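Local coordinates for membrane-associated protein VP24 (Marburg virus - Musoke, Kenya, 1980, PDB 4OR8), which probably serves as a minor matrix protein of the virion, with a role in nucleocapsid assembly and budding, at residues A169-L181 with G236-Q248. Sequence-based numbering, arbitrary orientation.
Sequences AGVKNFFNKMFTL and GLVAEAVLREHSQ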
ATOM      1  N   ALA B 169       3.442  20.563  -8.575  1.00 16.82           N
ATOM      2  CA  ALA B 169       1.993  20.378  -8.569  1.00 12.09           C
ATOM      3  C   ALA B 169       1.550  19.344  -9.603  1.00 20.93           C
ATOM      4  O   ALA B 169       0.609  18.577  -9.374  1.00 19.88           O
ATOM      5  CB  ALA B 169       1.290  21.702  -8.811  1.00 16.02           C
ATOM      6  N   GLY B 170       2.235  19.330 -10.741  1.00 18.79           N
ATOM      7  CA  GLY B 170       1.948  18.380 -11.799  1.00 13.76           C
ATOM      8  C   GLY B 170       2.248  16.942 -11.422  1.00 19.43           C
ATOM      9  O   GLY B 170       1.469  16.044 -11.741  1.00 20.74           O
ATOM     10  N   VAL B 171       3.373  16.726 -10.746  1.00 17.57           N
ATOM     11  CA  VAL B 171       3.781  15.388 -10.328  1.00 16.18           C
ATOM     12  C   VAL B 171       2.830  14.834  -9.271  1.00 18.56           C
ATOM     13  O   VAL B 171       2.461  13.658  -9.313  1.00 17.34           O
ATOM     14  CB  VAL B 171       5.232  15.377  -9.798  1.00 21.04           C
ATOM     15  CG1 VAL B 171       5.577  14.025  -9.202  1.00 14.83           C
ATOM     16  CG2 VAL B 171       6.202  15.728 -10.913  1.00 12.36           C
ATOM     17  N   LYS B 172       2.426  15.687  -8.333  1.00 16.42           N
ATOM     18  CA  LYS B 172       1.444  15.303  -7.324  1.00 21.06           C
ATOM     19  C   LYS B 172       0.129  14.928  -7.998  1.00 27.70           C
ATOM     20  O   LYS B 172      -0.543  13.977  -7.594  1.00 26.10           O
ATOM     21  CB  LYS B 172       1.213  16.435  -6.321  1.00 20.53           C
ATOM     22  CG  LYS B 172       2.384  16.696  -5.389  1.00 31.29           C
ATOM     23  CD  LYS B 172       2.145  17.919  -4.512  1.00 32.23           C
ATOM     24  CE  LYS B 172       1.065  17.669  -3.469  1.00 36.02           C
ATOM     25  NZ  LYS B 172       1.480  16.653  -2.464  1.00 48.97           N
ATOM     26  N   ASN B 173      -0.223  15.683  -9.032  1.00 18.22           N
ATOM     27  CA  ASN B 173      -1.436  15.423  -9.792  1.00 16.52           C
ATOM     28  C   ASN B 173      -1.387  14.072 -10.496  1.00 19.84           C
ATOM     29  O   ASN B 173      -2.383  13.349 -10.542  1.00 19.45           O
ATOM     30  CB  ASN B 173      -1.680  16.548 -10.800  1.00 26.03           C
ATOM     31  CG  ASN B 173      -2.874  16.285 -11.694  1.00 19.95           C
ATOM     32  OD1 ASN B 173      -2.721  15.948 -12.866  1.00 27.84           O
ATOM     33  ND2 ASN B 173      -4.072  16.439 -11.144  1.00 19.89           N
ATOM     34  N   PHE B 174      -0.222  13.732 -11.035  1.00 18.78           N
ATOM     35  CA  PHE B 174      -0.047  12.450 -11.706  1.00 21.71           C
ATOM     36  C   PHE B 174      -0.131  11.297 -10.715  1.00 17.86           C
ATOM     37  O   PHE B 174      -0.698  10.251 -11.019  1.00 24.72           O
ATOM     38  CB  PHE B 174       1.286  12.400 -12.448  1.00 19.09           C
ATOM     39  CG  PHE B 174       1.527  11.108 -13.173  1.00 18.24           C
ATOM     40  CD1 PHE B 174       1.005  10.904 -14.438  1.00 25.49           C
ATOM     41  CD2 PHE B 174       2.279  10.098 -12.592  1.00 17.79           C
ATOM     42  CE1 PHE B 174       1.226   9.719 -15.112  1.00 28.68           C
ATOM     43  CE2 PHE B 174       2.504   8.911 -13.260  1.00 21.73           C
ATOM     44  CZ  PHE B 174       1.976   8.720 -14.523  1.00 26.24           C
ATOM     45  N   PHE B 175       0.447  11.490  -9.535  1.00 17.00           N
ATOM     46  CA  PHE B 175       0.370  10.494  -8.479  1.00 17.28           C
ATOM     47  C   PHE B 175      -1.082  10.272  -8.111  1.00 18.31           C
ATOM     48  O   PHE B 175      -1.520   9.139  -7.920  1.00 17.39           O
ATOM     49  CB  PHE B 175       1.140  10.958  -7.243  1.00 21.57           C
ATOM     50  CG  PHE B 175       2.628  10.888  -7.393  1.00 19.47           C
ATOM     51  CD1 PHE B 175       3.205  10.099  -8.372  1.00 17.45           C
ATOM     52  CD2 PHE B 175       3.452  11.611  -6.551  1.00 24.51           C
ATOM     53  CE1 PHE B 175       4.578  10.034  -8.507  1.00 24.50           C
ATOM     54  CE2 PHE B 175       4.824  11.549  -6.681  1.00 29.17           C
ATOM     55  CZ  PHE B 175       5.388  10.759  -7.661  1.00 23.01           C
ATOM     56  N   ASN B 176      -1.825  11.368  -8.025  1.00 19.75           N
ATOM     57  CA  ASN B 176      -3.231  11.318  -7.659  1.00 19.38           C
ATOM     58  C   ASN B 176      -4.093  10.574  -8.674  1.00 20.61           C
ATOM     59  O   ASN B 176      -5.020   9.853  -8.299  1.00 19.87           O
ATOM     60  CB  ASN B 176      -3.776  12.731  -7.449  1.00 27.67           C
ATOM     61  CG  ASN B 176      -5.253  12.739  -7.128  1.00 30.86           C
ATOM     62  OD1 ASN B 176      -5.648  12.566  -5.976  1.00 40.66           O
ATOM     63  ND2 ASN B 176      -6.083  12.936  -8.149  1.00 26.42           N
ATOM     64  N   LYS B 177      -3.799  10.750  -9.957  1.00 14.11           N
ATOM     65  CA  LYS B 177      -4.584  10.081 -10.984  1.00 21.39           C
ATOM     66  C   LYS B 177      -4.211   8.601 -11.090  1.00 22.98           C
ATOM     67  O   LYS B 177      -4.991   7.791 -11.588  1.00 29.43           O
ATOM     68  CB  LYS B 177      -4.475  10.798 -12.336  1.00 18.93           C
ATOM     69  CG  LYS B 177      -3.107  10.761 -12.972  1.00 31.53           C
ATOM     70  CD  LYS B 177      -2.899  11.957 -13.894  1.00 47.06           C
ATOM     71  CE  LYS B 177      -4.050  12.128 -14.872  1.00 48.35           C
ATOM     72  NZ  LYS B 177      -3.831  13.290 -15.783  1.00 51.48           N
ATOM     73  N   MET B 178      -3.026   8.252 -10.600  1.00 18.42           N
ATOM     74  CA  MET B 178      -2.616   6.853 -10.522  1.00 14.46           C
ATOM     75  C   MET B 178      -3.488   6.089  -9.533  1.00 19.63           C
ATOM     76  O   MET B 178      -3.699   4.883  -9.675  1.00 19.11           O
ATOM     77  CB  MET B 178      -1.158   6.744 -10.093  1.00 18.02           C
ATOM     78  CG  MET B 178      -0.155   7.132 -11.155  1.00 21.72           C
ATOM     79  SD  MET B 178       1.520   6.832 -10.559  1.00 32.59           S
ATOM     80  CE  MET B 178       1.396   5.107 -10.107  1.00 27.74           C
ATOM     81  N   PHE B 179      -3.990   6.795  -8.527  1.00 15.92           N
ATOM     82  CA  PHE B 179      -4.876   6.190  -7.543  1.00 17.65           C
ATOM     83  C   PHE B 179      -6.312   6.075  -8.045  1.00 21.53           C
ATOM     84  O   PHE B 179      -7.179   5.538  -7.355  1.00 19.65           O
ATOM     85  CB  PHE B 179      -4.822   6.955  -6.222  1.00 12.44           C
ATOM     86  CG  PHE B 179      -3.597   6.661  -5.414  1.00 22.25           C
ATOM     87  CD1 PHE B 179      -3.539   5.532  -4.616  1.00 18.15           C
ATOM     88  CD2 PHE B 179      -2.497   7.500  -5.462  1.00 17.86           C
ATOM     89  CE1 PHE B 179      -2.411   5.248  -3.875  1.00 22.26           C
ATOM     90  CE2 PHE B 179      -1.365   7.220  -4.722  1.00 21.08           C
ATOM     91  CZ  PHE B 179      -1.322   6.091  -3.927  1.00 19.76           C
ATOM     92  N   THR B 180      -6.565   6.576  -9.249  1.00 17.67           N
ATOM     93  CA  THR B 180      -7.861   6.359  -9.869  1.00 17.32           C
ATOM     94  C   THR B 180      -7.881   4.984 -10.530  1.00 17.44           C
ATOM     95  O   THR B 180      -8.945   4.454 -10.842  1.00 22.93           O
ATOM     96  CB  THR B 180      -8.219   7.457 -10.892  1.00 18.54           C
ATOM     97  OG1 THR B 180      -7.393   7.331 -12.055  1.00 16.19           O
ATOM     98  CG2 THR B 180      -8.031   8.838 -10.280  1.00 17.12           C
ATOM     99  N   LEU B 181      -6.698   4.407 -10.729  1.00 19.70           N
ATOM    100  CA  LEU B 181      -6.582   3.060 -11.279  1.00 14.79           C
ATOM    101  C   LEU B 181      -7.126   2.021 -10.308  1.00 16.78           C
ATOM    102  O   LEU B 181      -6.910   2.110  -9.102  1.00 20.83           O
ATOM    103  CB  LEU B 181      -5.125   2.720 -11.596  1.00 13.24           C
ATOM    104  CG  LEU B 181      -4.434   3.383 -12.787  1.00 24.10           C
ATOM    105  CD1 LEU B 181      -2.975   2.947 -12.850  1.00  9.88           C
ATOM    106  CD2 LEU B 181      -5.153   3.046 -14.080  1.00 14.79           C
ATOM    107  N   GLY B 236       9.823  -3.554 -11.327  1.00 22.74           N
ATOM    108  CA  GLY B 236       9.945  -3.367  -9.897  1.00 16.05           C
ATOM    109  C   GLY B 236       8.593  -3.051  -9.294  1.00 21.11           C
ATOM    110  O   GLY B 236       7.605  -2.913 -10.012  1.00 20.65           O
ATOM    111  N   LEU B 237       8.548  -2.931  -7.973  1.00 26.41           N
ATOM    112  CA  LEU B 237       7.297  -2.677  -7.281  1.00 20.81           C
ATOM    113  C   LEU B 237       7.415  -1.463  -6.373  1.00 22.16           C
ATOM    114  O   LEU B 237       8.210  -1.456  -5.433  1.00 28.65           O
ATOM    115  CB  LEU B 237       6.892  -3.903  -6.461  1.00 27.82           C
ATOM    116  CG  LEU B 237       5.601  -3.804  -5.650  1.00 30.25           C
ATOM    117  CD1 LEU B 237       4.414  -3.583  -6.569  1.00 30.01           C
ATOM    118  CD2 LEU B 237       5.401  -5.054  -4.807  1.00 35.67           C
ATOM    119  N   VAL B 238       6.630  -0.430  -6.661  1.00 16.11           N
ATOM    120  CA  VAL B 238       6.581   0.740  -5.796  1.00 18.70           C
ATOM    121  C   VAL B 238       5.405   0.625  -4.834  1.00 19.29           C
ATOM    122  O   VAL B 238       4.253   0.538  -5.257  1.00 18.62           O
ATOM    123  CB  VAL B 238       6.480   2.053  -6.593  1.00 17.32           C
ATOM    124  CG1 VAL B 238       6.357   3.231  -5.644  1.00  9.01           C
ATOM    125  CG2 VAL B 238       7.696   2.229  -7.492  1.00 12.26           C
ATOM    126  N   ALA B 239       5.709   0.614  -3.539  1.00 17.66           N
ATOM    127  CA  ALA B 239       4.690   0.482  -2.506  1.00 12.26           C
ATOM    128  C   ALA B 239       3.746   1.673  -2.516  1.00 15.62           C
ATOM    129  O   ALA B 239       4.159   2.806  -2.749  1.00 20.98           O
ATOM    130  CB  ALA B 239       5.333   0.331  -1.148  1.00 12.45           C
ATOM    131  N   GLU B 240       2.477   1.398  -2.252  1.00 17.52           N
ATOM    132  CA  GLU B 240       1.420   2.398  -2.300  1.00 12.83           C
ATOM    133  C   GLU B 240       1.712   3.628  -1.442  1.00 19.39           C
ATOM    134  O   GLU B 240       1.453   4.756  -1.859  1.00 22.26           O
ATOM    135  CB  GLU B 240       0.105   1.752  -1.865  1.00 20.70           C
ATOM    136  CG  GLU B 240      -1.130   2.589  -2.104  1.00 30.83           C
ATOM    137  CD  GLU B 240      -2.402   1.813  -1.816  1.00 39.95           C
ATOM    138  OE1 GLU B 240      -2.323   0.571  -1.699  1.00 35.34           O
ATOM    139  OE2 GLU B 240      -3.476   2.441  -1.701  1.00 36.71           O
ATOM    140  N   ALA B 241       2.259   3.402  -0.249  1.00 19.78           N
ATOM    141  CA  ALA B 241       2.544   4.479   0.696  1.00 13.45           C
ATOM    142  C   ALA B 241       3.522   5.521   0.141  1.00 20.29           C
ATOM    143  O   ALA B 241       3.434   6.705   0.469  1.00 23.81           O
ATOM    144  CB  ALA B 241       3.058   3.910   2.001  1.00 10.69           C
ATOM    145  N   VAL B 242       4.449   5.071  -0.697  1.00 17.59           N
ATOM    146  CA  VAL B 242       5.424   5.953  -1.330  1.00 17.69           C
ATOM    147  C   VAL B 242       4.752   7.104  -2.072  1.00 21.26           C
ATOM    148  O   VAL B 242       5.181   8.255  -1.981  1.00 16.20           O
ATOM    149  CB  VAL B 242       6.302   5.175  -2.331  1.00 21.62           C
ATOM    150  CG1 VAL B 242       7.178   6.127  -3.130  1.00 19.37           C
ATOM    151  CG2 VAL B 242       7.145   4.136  -1.605  1.00 15.61           C
ATOM    152  N   LEU B 243       3.686   6.783  -2.799  1.00 27.01           N
ATOM    153  CA  LEU B 243       2.993   7.770  -3.619  1.00 19.87           C
ATOM    154  C   LEU B 243       1.808   8.408  -2.900  1.00 18.81           C
ATOM    155  O   LEU B 243       1.446   9.548  -3.184  1.00 20.87           O
ATOM    156  CB  LEU B 243       2.533   7.135  -4.933  1.00 17.23           C
ATOM    157  CG  LEU B 243       3.631   6.414  -5.715  1.00 18.53           C
ATOM    158  CD1 LEU B 243       3.071   5.768  -6.962  1.00 15.28           C
ATOM    159  CD2 LEU B 243       4.751   7.378  -6.071  1.00 26.94           C
ATOM    160  N   ARG B 244       1.206   7.675  -1.968  1.00 18.71           N
ATOM    161  CA  ARG B 244       0.038   8.181  -1.250  1.00 25.51           C
ATOM    162  C   ARG B 244       0.402   9.374  -0.373  1.00 22.58           C
ATOM    163  O   ARG B 244      -0.414  10.264  -0.139  1.00 26.73           O
ATOM    164  CB  ARG B 244      -0.603   7.076  -0.412  1.00 26.28           C
ATOM    165  CG  ARG B 244      -1.890   7.496   0.264  1.00 16.09           C
ATOM    166  CD  ARG B 244      -2.560   6.327   0.946  1.00 28.05           C
ATOM    167  NE  ARG B 244      -3.017   5.317  -0.005  1.00 32.16           N
ATOM    168  CZ  ARG B 244      -4.097   5.448  -0.769  1.00 27.59           C
ATOM    169  NH1 ARG B 244      -4.825   6.556  -0.711  1.00 29.10           N
ATOM    170  NH2 ARG B 244      -4.447   4.478  -1.597  1.00 29.03           N
ATOM    171  N   GLU B 245       1.641   9.384   0.100  1.00 34.85           N
ATOM    172  CA  GLU B 245       2.166  10.496   0.878  1.00 35.59           C
ATOM    173  C   GLU B 245       2.159  11.796   0.071  1.00 30.46           C
ATOM    174  O   GLU B 245       2.084  12.884   0.635  1.00 35.22           O
ATOM    175  CB  GLU B 245       3.586  10.169   1.346  1.00 31.06           C
ATOM    176  CG  GLU B 245       4.242  11.244   2.197  1.00 35.74           C
ATOM    177  CD  GLU B 245       5.603  10.822   2.709  1.00 40.92           C
ATOM    178  OE1 GLU B 245       5.940   9.623   2.590  1.00 37.24           O
ATOM    179  OE2 GLU B 245       6.336  11.689   3.233  1.00 42.43           O
ATOM    180  N   HIS B 246       2.224  11.676  -1.253  1.00 33.35           N
ATOM    181  CA  HIS B 246       2.326  12.846  -2.124  1.00 46.24           C
ATOM    182  C   HIS B 246       1.250  12.885  -3.209  1.00 37.66           C
ATOM    183  O   HIS B 246       1.511  13.336  -4.321  1.00 33.43           O
ATOM    184  CB  HIS B 246       3.707  12.890  -2.781  1.00 25.54           C
ATOM    185  CG  HIS B 246       4.840  12.774  -1.810  1.00 35.00           C
ATOM    186  ND1 HIS B 246       5.221  13.810  -0.984  1.00 28.15           N
ATOM    187  CD2 HIS B 246       5.675  11.744  -1.533  1.00 31.70           C
ATOM    188  CE1 HIS B 246       6.242  13.422  -0.240  1.00 35.22           C
ATOM    189  NE2 HIS B 246       6.536  12.174  -0.553  1.00 27.14           N
ATOM    190  N   SER B 247       0.045  12.425  -2.883  1.00 34.60           N
ATOM    191  CA  SER B 247      -1.025  12.334  -3.871  1.00 27.04           C
ATOM    192  C   SER B 247      -2.170  13.296  -3.571  1.00 41.79           C
ATOM    193  O   SER B 247      -3.013  13.553  -4.428  1.00 40.88           O
ATOM    194  CB  SER B 247      -1.563  10.903  -3.947  1.00 24.38           C
ATOM    195  OG  SER B 247      -2.153  10.516  -2.716  1.00 25.45           O
ATOM    196  N   GLN B 248      -2.200  13.817  -2.351  1.00 41.67           N
ATOM    197  CA  GLN B 248      -3.252  14.739  -1.946  1.00 32.90           C
ATOM    198  C   GLN B 248      -2.683  16.122  -1.651  1.00 38.74           C
ATOM    199  O   GLN B 248      -2.057  16.741  -2.509  1.00 42.68           O
ATOM    200  CB  GLN B 248      -3.994  14.198  -0.721  1.00 42.63           C
ATOM    201  CG  GLN B 248      -4.752  12.899  -0.967  1.00 46.05           C
ATOM    202  CD  GLN B 248      -6.041  13.105  -1.746  1.00 52.29           C
ATOM    203  OE1 GLN B 248      -6.021  13.352  -2.951  1.00 58.05           O
ATOM    204  NE2 GLN B 248      -7.172  13.006  -1.053  1.00 46.55           N
TER
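Glu240, at the point where strand 228-239 gives way to the short helix 240-244, lays its CG against the rim of the Phe179 ring, close to the ring plane and 3.4 Å from CE1. The exact place of its carboxylate is doubtful, but it appears to pair with Arg206 and with Arg244 of the second subunit, so this margin of the contact borders the interface between the two copies. Leu243 is the apolar wedge of the second segment. CD2 sits over one face of Phe175, 3.8 Å from the ring centroid and 19° off the normal, a CH-pi contact; CD1 meets Met178 CE at 3.6 Å, while CB borders Phe179 CE2. With CG anti to the carbonyl carbon (chi1 -53°), the leucine reaches in between Phe175 and Met178, and also touches Phe211 of strand 210-221. In the pyramidal fold of VP24, the contact thus joins the last turns of helix 161-178 and the turn after it to the chain leaving the large mixed sheet. Arg244 packs its CB 3.7 Å from Phe179 CZ; CE1 of that ring comes up under one guanidinium face, off-centre, the planes inclined by 57°, though the place of NH2 is unsure. At His246 the backbone takes over: its carbonyl O lies at the edge of Phe175, 3.4 Å from CD2, and receives a CA-H...O contact from Lys172. The imidazole leads off to strand 59-64, hydrogen-bonding the Val60 carbonyl through NE2. Ser247 turns its OG back to Arg244 O (3.1 Å), leaving CB packed obliquely against Phe179. Gln248 O is approached by Lys172 CE at 3.4 Å, the lysine chain bending at chi3 and chi4.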